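Local coordinates for mitochondrial dynamics protein MID49 (Mus musculus, PDB 4WOY), which promotes recruitment of the fission mediator DNM1L to the mitochondrial surface and regulates that enzyme's GTPase activity, and whose cytoplasmic nucleotidyltransferase-like domain is the part described, at residues L51-P56 / V69-P74; S160-L165 / E173-V178; W98-T103 / G122-R127; D189-A194 / L209-T214. The protein carries 1 engineered substitution. All coordinates share one frame; numbering follows the deposited sequence.

Contact 1 of 4, residues L51-P56 / V69-P74; sequences LVPGGP and VRLLAP
L51 and L71 meet through different first torsions: CG of L51 stands beside its backbone N (chi1 -57°), that of L71 anti to its own (chi1 -162°), and L51 CD1 comes 4.1 Å from L71 CD2. The pair belongs to an antiparallel strand pairing, 52-54 against 69-74, in the mixed sheet of the nucleotidyltransferase fold. V52 faces L72 and G54 faces R70 as hydrogen-bonded pairs; P53, which has no N-H to give, suits the non-hydrogen-bonded position opposite L71. Between V52 and L72 both bonds are nearly straight, V52 N to L72 O at 2.8 Å with 164° at the hydrogen. The G54-R70 bonds are more bent. L51, L71 and A73 lie toward one side, where L35 of helix 18-42 covers both leucines and the small A73 lets L51 CD2 approach its CB to 3.5 Å. V52, L72 and R70 occupy the other side, and the R70 guanidinium forms a salt bridge with D208. Past the pairing, G55 takes backbone angles at which a CB would press on the preceding carbonyl O, a region where glycine is at home. The bare backbone lets R70 CG settle 3.6 Å from G55 CA.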
loop_
_atom_site.group_PDB
_atom_site.type_symbol
_atom_site.label_atom_id
_atom_site.label_comp_id
_atom_site.label_asym_id
_atom_site.label_seq_id
_atom_site.Cartn_x
_atom_site.Cartn_y
_atom_site.Cartn_z
ATOM N N LEU A 51 1.039 -10.208 -13.840
ATOM C CA LEU A 51 0.457 -9.688 -12.616
ATOM C C LEU A 51 1.160 -10.320 -11.418
ATOM O O LEU A 51 1.338 -11.521 -11.361
ATOM C CB LEU A 51 -1.051 -9.968 -12.557
ATOM C CG LEU A 51 -1.983 -9.477 -13.672
ATOM C CD1 LEU A 51 -3.429 -9.453 -13.199
ATOM C CD2 LEU A 51 -1.576 -8.099 -14.173
ATOM N N VAL A 52 1.569 -9.489 -10.469
ATOM C CA VAL A 52 2.237 -9.950 -9.259
ATOM C C VAL A 52 1.424 -9.615 -8.014
ATOM O O VAL A 52 1.195 -8.441 -7.713
ATOM C CB VAL A 52 3.641 -9.324 -9.096
ATOM C CG1 VAL A 52 4.283 -9.789 -7.800
ATOM C CG2 VAL A 52 4.518 -9.628 -10.306
ATOM N N PRO A 53 0.949 -10.649 -7.310
ATOM C CA PRO A 53 0.296 -10.435 -6.022
ATOM C C PRO A 53 1.331 -10.156 -4.946
ATOM O O PRO A 53 2.438 -10.702 -4.986
ATOM C CB PRO A 53 -0.444 -11.757 -5.779
ATOM C CG PRO A 53 0.357 -12.770 -6.514
ATOM C CD PRO A 53 0.858 -12.050 -7.752
ATOM N N GLY A 54 0.981 -9.277 -4.012
ATOM C CA GLY A 54 1.902 -8.866 -2.973
ATOM C C GLY A 54 1.186 -8.104 -1.880
ATOM O O GLY A 54 -0.050 -8.060 -1.848
ATOM N N GLY A 55 1.973 -7.485 -1.000
ATOM C CA GLY A 55 1.455 -6.795 0.164
ATOM C C GLY A 55 1.769 -7.559 1.441
ATOM O O GLY A 55 2.457 -8.589 1.407
ATOM N N PRO A 56 1.277 -7.047 2.581
ATOM C CA PRO A 56 1.553 -7.610 3.906
ATOM C C PRO A 56 1.157 -9.080 4.026
ATOM O O PRO A 56 1.742 -9.805 4.847
ATOM C CB PRO A 56 0.705 -6.740 4.836
ATOM C CG PRO A 56 0.633 -5.416 4.124
ATOM C CD PRO A 56 0.505 -5.792 2.666
ATOM N N VAL A 69 -4.621 -6.673 -0.516
ATOM C CA VAL A 69 -3.655 -7.499 -1.189
ATOM C C VAL A 69 -3.335 -6.803 -2.518
ATOM O O VAL A 69 -4.236 -6.539 -3.336
ATOM C CB VAL A 69 -4.188 -8.911 -1.398
ATOM C CG1 VAL A 69 -3.162 -9.785 -2.142
ATOM C CG2 VAL A 69 -4.607 -9.501 -0.053
ATOM N N ARG A 70 -2.064 -6.461 -2.709
ATOM C CA ARG A 70 -1.667 -5.753 -3.921
ATOM C C ARG A 70 -1.607 -6.700 -5.118
ATOM O O ARG A 70 -1.061 -7.805 -5.039
ATOM C CB ARG A 70 -0.327 -5.038 -3.715
ATOM C CG ARG A 70 -0.077 -4.683 -2.263
ATOM C CD ARG A 70 0.677 -3.375 -2.052
ATOM N NE ARG A 70 1.843 -3.239 -2.907
ATOM C CZ ARG A 70 2.458 -2.082 -3.121
ATOM N NH1 ARG A 70 2.030 -0.970 -2.530
ATOM N NH2 ARG A 70 3.502 -2.037 -3.929
ATOM N N LEU A 71 -2.237 -6.277 -6.206
ATOM C CA LEU A 71 -2.120 -6.960 -7.474
ATOM C C LEU A 71 -1.432 -5.976 -8.434
ATOM O O LEU A 71 -2.050 -5.022 -8.942
ATOM C CB LEU A 71 -3.488 -7.405 -7.970
ATOM C CG LEU A 71 -3.474 -8.482 -9.040
ATOM C CD1 LEU A 71 -2.644 -9.643 -8.533
ATOM C CD2 LEU A 71 -4.885 -8.939 -9.369
ATOM N N LEU A 72 -0.133 -6.200 -8.632
ATOM C CA LEU A 72 0.706 -5.309 -9.419
ATOM C C LEU A 72 0.632 -5.687 -10.883
ATOM O O LEU A 72 0.840 -6.845 -11.222
ATOM C CB LEU A 72 2.157 -5.374 -8.961
ATOM C CG LEU A 72 2.499 -5.023 -7.522
ATOM C CD1 LEU A 72 3.993 -4.765 -7.383
ATOM C CD2 LEU A 72 1.679 -3.836 -7.049
ATOM N N ALA A 73 0.299 -4.712 -11.731
ATOM C CA ALA A 73 0.325 -4.863 -13.184
ATOM C C ALA A 73 1.366 -3.886 -13.766
ATOM O O ALA A 73 1.074 -2.704 -13.963
ATOM C CB ALA A 73 -1.073 -4.627 -13.791
ATOM N N PRO A 74 2.600 -4.369 -13.986
ATOM C CA PRO A 74 3.680 -3.472 -14.434
ATOM C C PRO A 74 3.592 -3.092 -15.903
ATOM O O PRO A 74 3.465 -3.948 -16.765
ATOM C CB PRO A 74 4.953 -4.276 -14.151
ATOM C CG PRO A 74 4.510 -5.716 -14.135
ATOM C CD PRO A 74 3.094 -5.714 -13.625
#

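Contact 2 of 4, residues S160-L165 / E173-V178; sequences SEELLL and EFTLAV
L165 reaches F174 across the 162-166/173-182 beta hairpin, and its CB and CG lie over the phenyl ring. CB sits above the ring centre, 4.2 Å from the centroid of the F174 ring and only 5° off the normal, a CH-pi contact; the same L165 CB also lies 3.2 Å from F174 O. CG, anti to the backbone N (chi1 -176°), comes 4.2 Å from F174 CE1, while the modelled place of CD2 near the CE1-CZ rim is too close to be trusted. In F174, chi1 of 66° puts CG between the backbone N and the carbonyl carbon; the side chain lies alongside that of L165, pointing the same way. Beneath these side chains, L165 and F174 exchange two backbone bonds, L165 N to F174 O being 2.7 Å long. L163 and L176 form the next hydrogen-bonded pair with nearly straight bonds; L163 CB lies 3.8 Å from L176 CB. L163 CD1 extends to V178 CG2 at 3.7 Å. Helix 18-42 packs on L165 and L176 through I31, where branched aliphatic side chains suit a buried sheet face. The other face, with E162, L164 and T175, is more exposed: T175 turns CG2 to E162 OE1, 3.7 Å away. Hydrophobic packing thus fills the helix-covered side, while backbone bonds join L163 with L176, L165 with F174, and T175 and A177 with strand 69-74.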
loop_
_atom_site.group_PDB
_atom_site.type_symbol
_atom_site.label_atom_id
_atom_site.label_comp_id
_atom_site.label_asym_id
_atom_site.label_seq_id
_atom_site.Cartn_x
_atom_site.Cartn_y
_atom_site.Cartn_z
ATOM N N SER A 160 -12.238 4.006 -6.177
ATOM C CA SER A 160 -10.833 3.666 -6.522
ATOM C C SER A 160 -10.715 2.536 -7.559
ATOM O O SER A 160 -11.376 2.605 -8.597
ATOM C CB SER A 160 -10.081 3.289 -5.246
ATOM O OG SER A 160 -8.704 3.158 -5.482
ATOM N N GLU A 161 -9.870 1.523 -7.308
ATOM C CA GLU A 161 -9.915 0.268 -8.102
ATOM C C GLU A 161 -9.705 -1.065 -7.364
ATOM O O GLU A 161 -8.643 -1.691 -7.419
ATOM C CB GLU A 161 -8.940 0.287 -9.254
ATOM C CG GLU A 161 -9.605 0.736 -10.522
ATOM C CD GLU A 161 -8.725 0.512 -11.703
ATOM O OE1 GLU A 161 -9.103 0.952 -12.807
ATOM O OE2 GLU A 161 -7.649 -0.108 -11.532
ATOM N N GLU A 162 -10.761 -1.487 -6.688
ATOM C CA GLU A 162 -10.682 -2.589 -5.765
ATOM C C GLU A 162 -11.525 -3.775 -6.220
ATOM O O GLU A 162 -12.637 -3.623 -6.721
ATOM C CB GLU A 162 -11.078 -2.082 -4.389
ATOM C CG GLU A 162 -10.220 -0.869 -4.044
ATOM C CD GLU A 162 -10.361 -0.416 -2.627
ATOM O OE1 GLU A 162 -11.030 -1.116 -1.845
ATOM O OE2 GLU A 162 -9.802 0.650 -2.295
ATOM N N LEU A 163 -10.971 -4.960 -6.044
ATOM C CA LEU A 163 -11.677 -6.195 -6.331
ATOM C C LEU A 163 -12.043 -6.837 -5.006
ATOM O O LEU A 163 -11.162 -7.192 -4.230
ATOM C CB LEU A 163 -10.787 -7.123 -7.147
ATOM C CG LEU A 163 -10.730 -6.784 -8.636
ATOM C CD1 LEU A 163 -9.736 -7.699 -9.357
ATOM C CD2 LEU A 163 -12.104 -6.822 -9.265
ATOM N N LEU A 164 -13.327 -7.024 -4.734
ATOM C CA LEU A 164 -13.684 -7.570 -3.431
ATOM C C LEU A 164 -13.909 -9.069 -3.556
ATOM O O LEU A 164 -14.586 -9.555 -4.462
ATOM C CB LEU A 164 -14.931 -6.877 -2.846
ATOM C CG LEU A 164 -14.813 -5.415 -2.359
ATOM C CD1 LEU A 164 -16.116 -4.927 -1.721
ATOM C CD2 LEU A 164 -13.649 -5.196 -1.395
ATOM N N LEU A 165 -13.305 -9.803 -2.630
ATOM C CA LEU A 165 -13.377 -11.239 -2.663
ATOM C C LEU A 165 -14.138 -11.890 -1.492
ATOM O O LEU A 165 -13.715 -11.820 -0.330
ATOM C CB LEU A 165 -11.960 -11.789 -2.729
ATOM C CG LEU A 165 -12.115 -13.288 -2.873
ATOM C CD1 LEU A 165 -12.856 -13.516 -4.141
ATOM C CD2 LEU A 165 -10.832 -14.061 -2.914
ATOM N N GLU A 173 -12.326 -13.186 4.051
ATOM C CA GLU A 173 -12.807 -12.122 3.175
ATOM C C GLU A 173 -11.607 -11.304 2.825
ATOM O O GLU A 173 -10.808 -11.056 3.721
ATOM C CB GLU A 173 -13.826 -11.237 3.876
ATOM C CG GLU A 173 -15.235 -11.737 3.880
ATOM C CD GLU A 173 -16.128 -10.896 4.779
ATOM O OE1 GLU A 173 -15.587 -10.187 5.655
ATOM O OE2 GLU A 173 -17.368 -10.964 4.640
ATOM N N PHE A 174 -11.460 -10.842 1.585
ATOM C CA PHE A 174 -10.449 -9.807 1.358
ATOM C C PHE A 174 -10.552 -8.998 0.070
ATOM O O PHE A 174 -11.363 -9.274 -0.808
ATOM C CB PHE A 174 -9.044 -10.399 1.444
ATOM C CG PHE A 174 -8.724 -11.377 0.374
ATOM C CD1 PHE A 174 -9.032 -12.713 0.530
ATOM C CD2 PHE A 174 -8.083 -10.968 -0.781
ATOM C CE1 PHE A 174 -8.718 -13.628 -0.441
ATOM C CE2 PHE A 174 -7.774 -11.881 -1.772
ATOM C CZ PHE A 174 -8.084 -13.213 -1.592
ATOM N N THR A 175 -9.689 -7.989 -0.018
ATOM C CA THR A 175 -9.706 -7.037 -1.103
ATOM C C THR A 175 -8.423 -7.061 -1.925
ATOM O O THR A 175 -7.330 -7.090 -1.378
ATOM C CB THR A 175 -9.916 -5.641 -0.561
ATOM O OG1 THR A 175 -11.124 -5.626 0.203
ATOM C CG2 THR A 175 -10.024 -4.632 -1.694
ATOM N N LEU A 176 -8.566 -7.068 -3.246
ATOM C CA LEU A 176 -7.428 -6.946 -4.132
ATOM C C LEU A 176 -7.371 -5.511 -4.657
ATOM O O LEU A 176 -8.375 -4.967 -5.136
ATOM C CB LEU A 176 -7.512 -7.933 -5.294
ATOM C CG LEU A 176 -7.193 -9.404 -5.005
ATOM C CD1 LEU A 176 -7.789 -10.284 -6.099
ATOM C CD2 LEU A 176 -5.697 -9.664 -4.890
ATOM N N ALA A 177 -6.215 -4.877 -4.522
ATOM C CA ALA A 177 -6.028 -3.568 -5.146
ATOM C C ALA A 177 -5.281 -3.776 -6.447
ATOM O O ALA A 177 -4.112 -4.188 -6.443
ATOM C CB ALA A 177 -5.279 -2.605 -4.227
ATOM N N VAL A 178 -5.952 -3.526 -7.568
ATOM C CA VAL A 178 -5.303 -3.692 -8.860
ATOM C C VAL A 178 -4.475 -2.453 -9.137
ATOM O O VAL A 178 -5.024 -1.359 -9.298
ATOM C CB VAL A 178 -6.300 -3.902 -9.988
ATOM C CG1 VAL A 178 -5.559 -4.144 -11.280
ATOM C CG2 VAL A 178 -7.228 -5.061 -9.664
#

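Contact 3 of 4, residues W98-T103 / G122-R127; sequences WAVRRT and GYLSSR
V100 and L124 are joined where strand 97-102 is met by the short strand 123-124 in a single bridge, R101 opposite Y123 with their CA atoms 4.6 Å apart. Two backbone bonds flank that pair: L124 N gives to V100 O at 2.9 Å, with the donor nearly in line with the C=O, and R102 N gives to G122 O, also at 2.9 Å. Y123 CA also makes a CA-H...O contact with V100 O at 3.2 Å. The side chains divide around this link. On one side V100 and L124 lie alongside each other, V100 CG1 4.1 Å from L124 CB, branched aliphatics suited to a buried spot that W205 and F118 also border. On the other, the tyrosine ring runs beside R101 in the same direction. Y123 CD1 comes 3.7 Å from A99 CB, whose small methyl leaves room for the ring, and Y123 CE1 lies 3.7 Å from R101 CB. Further out, the guanidinium and ring planes are 55° apart, and Y123 OH lies at the guanidinium edge 3.7 Å from R101 NE. R102 turns away to D116 and H108. Just after the bridge, S125 caps helix 126-139 by accepting from V128 N through OG. A one-residue beta bridge leading into a serine N-cap thus joins the start of this helix to the C-terminal part of strand 97-102 in the nucleotidyltransferase-fold sheet.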
loop_
_atom_site.group_PDB
_atom_site.type_symbol
_atom_site.label_atom_id
_atom_site.label_comp_id
_atom_site.label_asym_id
_atom_site.label_seq_id
_atom_site.Cartn_x
_atom_site.Cartn_y
_atom_site.Cartn_z
ATOM N N TRP A 98 4.245 11.948 -9.035
ATOM C CA TRP A 98 5.294 11.987 -10.047
ATOM C C TRP A 98 4.666 12.030 -11.443
ATOM O O TRP A 98 3.589 11.442 -11.660
ATOM C CB TRP A 98 6.225 10.764 -9.905
ATOM C CG TRP A 98 7.301 10.905 -8.855
ATOM C CD1 TRP A 98 7.150 10.932 -7.485
ATOM C CD2 TRP A 98 8.703 11.035 -9.100
ATOM N NE1 TRP A 98 8.372 11.080 -6.874
ATOM C CE2 TRP A 98 9.343 11.138 -7.842
ATOM C CE3 TRP A 98 9.477 11.072 -10.258
ATOM C CZ2 TRP A 98 10.712 11.271 -7.718
ATOM C CZ3 TRP A 98 10.855 11.200 -10.131
ATOM C CH2 TRP A 98 11.455 11.293 -8.871
ATOM N N ALA A 99 5.315 12.725 -12.381
ATOM C CA ALA A 99 4.834 12.727 -13.768
ATOM C C ALA A 99 5.709 11.813 -14.609
ATOM O O ALA A 99 6.878 11.584 -14.305
ATOM C CB ALA A 99 4.797 14.119 -14.360
ATOM N N VAL A 100 5.107 11.260 -15.645
ATOM C CA VAL A 100 5.799 10.398 -16.576
ATOM C C VAL A 100 5.763 11.120 -17.936
ATOM O O VAL A 100 4.706 11.239 -18.568
ATOM C CB VAL A 100 5.149 8.965 -16.636
ATOM C CG1 VAL A 100 5.895 8.070 -17.584
ATOM C CG2 VAL A 100 5.104 8.323 -15.255
ATOM N N ARG A 101 6.927 11.619 -18.356
ATOM C CA ARG A 101 7.057 12.503 -19.512
ATOM C C ARG A 101 7.455 11.714 -20.750
ATOM O O ARG A 101 8.431 10.965 -20.754
ATOM C CB ARG A 101 8.107 13.592 -19.233
ATOM C CG ARG A 101 8.214 14.691 -20.278
ATOM C CD ARG A 101 9.481 15.548 -20.074
ATOM N NE ARG A 101 9.288 16.625 -19.107
ATOM C CZ ARG A 101 10.242 17.101 -18.307
ATOM N NH1 ARG A 101 11.474 16.582 -18.336
ATOM N NH2 ARG A 101 9.963 18.091 -17.464
ATOM N N ARG A 102 6.690 11.891 -21.804
ATOM C CA ARG A 102 7.014 11.306 -23.076
ATOM C C ARG A 102 8.190 12.099 -23.633
ATOM O O ARG A 102 8.264 13.313 -23.470
ATOM C CB ARG A 102 5.802 11.310 -23.998
ATOM C CG ARG A 102 6.084 10.783 -25.385
ATOM C CD ARG A 102 6.574 9.336 -25.419
ATOM N NE ARG A 102 6.203 8.760 -26.710
ATOM C CZ ARG A 102 6.890 8.930 -27.839
ATOM N NH1 ARG A 102 8.008 9.642 -27.846
ATOM N NH2 ARG A 102 6.457 8.389 -28.972
ATOM N N THR A 103 9.139 11.379 -24.223
ATOM C CA THR A 103 10.426 11.919 -24.670
ATOM C C THR A 103 10.641 11.669 -26.169
ATOM O O THR A 103 9.957 10.837 -26.749
ATOM C CB THR A 103 11.587 11.227 -23.882
ATOM O OG1 THR A 103 11.451 11.450 -22.473
ATOM C CG2 THR A 103 12.799 11.785 -24.258
ATOM N N GLY A 122 1.810 15.956 -23.129
ATOM C CA GLY A 122 3.059 15.223 -23.241
ATOM C C GLY A 122 3.379 14.271 -22.093
ATOM O O GLY A 122 4.532 13.900 -21.887
ATOM N N TYR A 123 2.355 13.902 -21.330
ATOM C CA TYR A 123 2.530 13.007 -20.210
ATOM C C TYR A 123 1.623 11.815 -20.277
ATOM O O TYR A 123 0.468 11.921 -20.696
ATOM C CB TYR A 123 2.271 13.755 -18.911
ATOM C CG TYR A 123 3.261 14.865 -18.673
ATOM C CD1 TYR A 123 4.462 14.620 -17.997
ATOM C CD2 TYR A 123 3.012 16.153 -19.139
ATOM C CE1 TYR A 123 5.390 15.642 -17.789
ATOM C CE2 TYR A 123 3.935 17.192 -18.933
ATOM C CZ TYR A 123 5.120 16.920 -18.269
ATOM O OH TYR A 123 6.026 17.929 -18.047
ATOM N N LEU A 124 2.146 10.683 -19.831
ATOM C CA LEU A 124 1.362 9.478 -19.696
ATOM C C LEU A 124 0.406 9.613 -18.513
ATOM O O LEU A 124 0.835 9.722 -17.362
ATOM C CB LEU A 124 2.278 8.277 -19.494
ATOM C CG LEU A 124 1.648 6.898 -19.406
ATOM C CD1 LEU A 124 0.979 6.577 -20.708
ATOM C CD2 LEU A 124 2.747 5.909 -19.100
ATOM N N SER A 125 -0.891 9.598 -18.806
ATOM C CA SER A 125 -1.898 9.932 -17.801
ATOM C C SER A 125 -2.353 8.724 -16.993
ATOM O O SER A 125 -2.966 7.832 -17.537
ATOM C CB SER A 125 -3.121 10.569 -18.458
ATOM O OG SER A 125 -4.138 10.806 -17.490
ATOM N N SER A 126 -2.095 8.723 -15.692
ATOM C CA SER A 126 -2.599 7.651 -14.858
ATOM C C SER A 126 -4.139 7.628 -14.914
ATOM O O SER A 126 -4.728 6.557 -14.977
ATOM C CB SER A 126 -2.071 7.791 -13.423
ATOM O OG SER A 126 -2.598 8.930 -12.798
ATOM N N ARG A 127 -4.769 8.809 -14.950
ATOM C CA ARG A 127 -6.226 8.909 -14.958
ATOM C C ARG A 127 -6.849 8.213 -16.152
ATOM O O ARG A 127 -7.857 7.535 -16.002
ATOM C CB ARG A 127 -6.691 10.369 -14.955
ATOM C CG ARG A 127 -8.178 10.548 -15.316
ATOM C CD ARG A 127 -8.601 12.008 -15.305
ATOM N NE ARG A 127 -7.822 12.813 -16.253
ATOM C CZ ARG A 127 -8.082 12.907 -17.559
ATOM N NH1 ARG A 127 -9.115 12.249 -18.091
ATOM N NH2 ARG A 127 -7.314 13.668 -18.334
#

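Contact 4 of 4, residues D189-A194 / L209-T214; sequences DRLLLA and LYPVET
R190 lays its guanidinium beside L209, whose CD2 stands 3.8 Å above one face of the group, offset toward the rim. In R190, chi1 of 68° puts CG between the backbone N and the carbonyl carbon, and a bend at chi3 (61°) sets NE; the side chain runs beside that of L209, pointing the same way. The contact is one of packing: L209 CD2 is 3.8 Å from R190 NH1, and the charge itself is met by D188 through a salt bridge to NH2. The long arginine suits this partly exposed place, its aliphatic base lying on the helix and its charged end held by the acid. At that base, R190 CB touches V212 CG2 at 3.6 Å, and the same methyl is 3.5 Å from R190 N. P211 fits the first turn of the helix, where its missing N-H costs no helical bond, and its CB lies 3.3 Å from D189 O. L191 CD1 approaches P211 CG more loosely, at 4.3 Å. The first turn of helix 210-224 therefore leans on the residues entering strand 191-193, a strand lying between 173-182 and 205-208 in the sheet, while R70 of strand 69-74 touches L191, Y210 and P211.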
loop_
_atom_site.group_PDB
_atom_site.type_symbol
_atom_site.label_atom_id
_atom_site.label_comp_id
_atom_site.label_asym_id
_atom_site.label_seq_id
_atom_site.Cartn_x
_atom_site.Cartn_y
_atom_site.Cartn_z
ATOM N N ASP A 189 13.422 -0.532 -5.341
ATOM C CA ASP A 189 12.181 -1.057 -5.880
ATOM C C ASP A 189 10.958 -0.181 -5.643
ATOM O O ASP A 189 9.843 -0.679 -5.690
ATOM C CB ASP A 189 11.951 -2.460 -5.320
ATOM C CG ASP A 189 12.935 -3.472 -5.888
ATOM O OD1 ASP A 189 13.122 -3.500 -7.128
ATOM O OD2 ASP A 189 13.552 -4.206 -5.090
ATOM N N ARG A 190 11.148 1.110 -5.396
ATOM C CA ARG A 190 9.997 2.012 -5.247
ATOM C C ARG A 190 9.198 2.074 -6.559
ATOM O O ARG A 190 9.732 1.791 -7.628
ATOM C CB ARG A 190 10.451 3.406 -4.826
ATOM C CG ARG A 190 11.224 4.147 -5.895
ATOM C CD ARG A 190 11.740 5.452 -5.365
ATOM N NE ARG A 190 12.639 5.248 -4.248
ATOM C CZ ARG A 190 12.878 6.164 -3.320
ATOM N NH1 ARG A 190 12.269 7.342 -3.392
ATOM N NH2 ARG A 190 13.709 5.901 -2.318
ATOM N N LEU A 191 7.914 2.396 -6.482
ATOM C CA LEU A 191 7.060 2.377 -7.666
ATOM C C LEU A 191 6.276 3.667 -7.799
ATOM O O LEU A 191 6.186 4.458 -6.855
ATOM C CB LEU A 191 6.078 1.190 -7.626
ATOM C CG LEU A 191 6.731 -0.210 -7.613
ATOM C CD1 LEU A 191 5.708 -1.330 -7.341
ATOM C CD2 LEU A 191 7.506 -0.489 -8.915
ATOM N N LEU A 192 5.729 3.873 -8.991
ATOM C CA LEU A 192 4.680 4.852 -9.185
ATOM C C LEU A 192 3.420 4.080 -9.509
ATOM O O LEU A 192 3.458 3.160 -10.346
ATOM C CB LEU A 192 5.023 5.810 -10.324
ATOM C CG LEU A 192 6.399 6.458 -10.242
ATOM C CD1 LEU A 192 6.654 7.305 -11.482
ATOM C CD2 LEU A 192 6.501 7.244 -8.970
ATOM N N LEU A 193 2.311 4.440 -8.868
ATOM C CA LEU A 193 1.048 3.768 -9.120
ATOM C C LEU A 193 0.093 4.661 -9.876
ATOM O O LEU A 193 0.022 5.859 -9.622
ATOM C CB LEU A 193 0.376 3.346 -7.815
ATOM C CG LEU A 193 1.136 2.810 -6.605
ATOM C CD1 LEU A 193 0.299 3.028 -5.372
ATOM C CD2 LEU A 193 1.394 1.344 -6.770
ATOM N N ALA A 194 -0.670 4.070 -10.774
ATOM C CA ALA A 194 -1.813 4.735 -11.333
ATOM C C ALA A 194 -2.945 4.667 -10.304
ATOM O O ALA A 194 -3.778 3.767 -10.342
ATOM C CB ALA A 194 -2.231 4.069 -12.643
ATOM N N LEU A 209 6.129 3.873 -1.805
ATOM C CA LEU A 209 7.360 3.530 -1.093
ATOM C C LEU A 209 7.284 2.175 -0.382
ATOM O O LEU A 209 8.246 1.764 0.277
ATOM C CB LEU A 209 7.732 4.615 -0.082
ATOM C CG LEU A 209 8.094 5.964 -0.720
ATOM C CD1 LEU A 209 8.444 7.048 0.317
ATOM C CD2 LEU A 209 9.214 5.796 -1.761
ATOM N N TYR A 210 6.159 1.481 -0.522
ATOM C CA TYR A 210 5.949 0.247 0.222
ATOM C C TYR A 210 7.095 -0.800 0.024
ATOM O O TYR A 210 7.607 -1.319 1.010
ATOM C CB TYR A 210 4.577 -0.362 -0.132
ATOM C CG TYR A 210 4.373 -1.741 0.460
ATOM C CD1 TYR A 210 3.829 -1.899 1.739
ATOM C CD2 TYR A 210 4.752 -2.880 -0.244
ATOM C CE1 TYR A 210 3.656 -3.149 2.295
ATOM C CE2 TYR A 210 4.590 -4.127 0.302
ATOM C CZ TYR A 210 4.036 -4.262 1.570
ATOM O OH TYR A 210 3.895 -5.516 2.101
ATOM N N PRO A 211 7.515 -1.085 -1.228
ATOM C CA PRO A 211 8.593 -2.080 -1.403
ATOM C C PRO A 211 9.916 -1.689 -0.741
ATOM O O PRO A 211 10.641 -2.550 -0.246
ATOM C CB PRO A 211 8.767 -2.152 -2.926
ATOM C CG PRO A 211 7.456 -1.702 -3.481
ATOM C CD PRO A 211 7.011 -0.602 -2.536
ATOM N N VAL A 212 10.241 -0.402 -0.758
ATOM C CA VAL A 212 11.470 0.085 -0.134
ATOM C C VAL A 212 11.404 -0.036 1.382
ATOM O O VAL A 212 12.366 -0.456 2.021
ATOM C CB VAL A 212 11.737 1.554 -0.503
ATOM C CG1 VAL A 212 12.989 2.048 0.192
ATOM C CG2 VAL A 212 11.851 1.713 -2.003
ATOM N N GLU A 213 10.253 0.345 1.938
ATOM C CA GLU A 213 10.004 0.322 3.376
ATOM C C GLU A 213 10.047 -1.091 3.937
ATOM O O GLU A 213 10.657 -1.332 4.978
ATOM C CB GLU A 213 8.654 0.975 3.711
ATOM C CG GLU A 213 8.596 2.453 3.372
ATOM C CD GLU A 213 7.182 3.031 3.382
ATOM O OE1 GLU A 213 6.208 2.273 3.209
ATOM O OE2 GLU A 213 7.059 4.262 3.528
ATOM N N THR A 214 9.394 -2.030 3.270
ATOM C CA THR A 214 9.372 -3.381 3.823
ATOM C C THR A 214 10.733 -4.054 3.646
ATOM O O THR A 214 11.112 -4.871 4.470
ATOM C CB THR A 214 8.250 -4.261 3.222
ATOM O OG1 THR A 214 8.610 -4.700 1.915
ATOM C CG2 THR A 214 6.935 -3.488 3.166
#

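From the N terminus, contact 1 closes first, joining strands 52-54 and 69-74 across a 12-residue connection. Contact 3 follows, returning the chain at 122-127 to strand 97-102 after 18 residues; contact 2 closes the hairpin 160-165/173-178 over seven, and contact 4 the last loop, from 189-194 to 209-214. All four are in series; none nests or crosses. Strand 69-74 lies beside 173-182, so contacts 1 and 2 share backbone bonds, among them L71 N to A177 O at 2.8 Å. Contact 4 touches contact 1 through L191 and L72, and contact 3 through L192 and W98. Contacts 1 and 2 hold strands of the mixed sheet together; contact 3 joins it to the start of helix 126-139, contact 4 to that of 210-224.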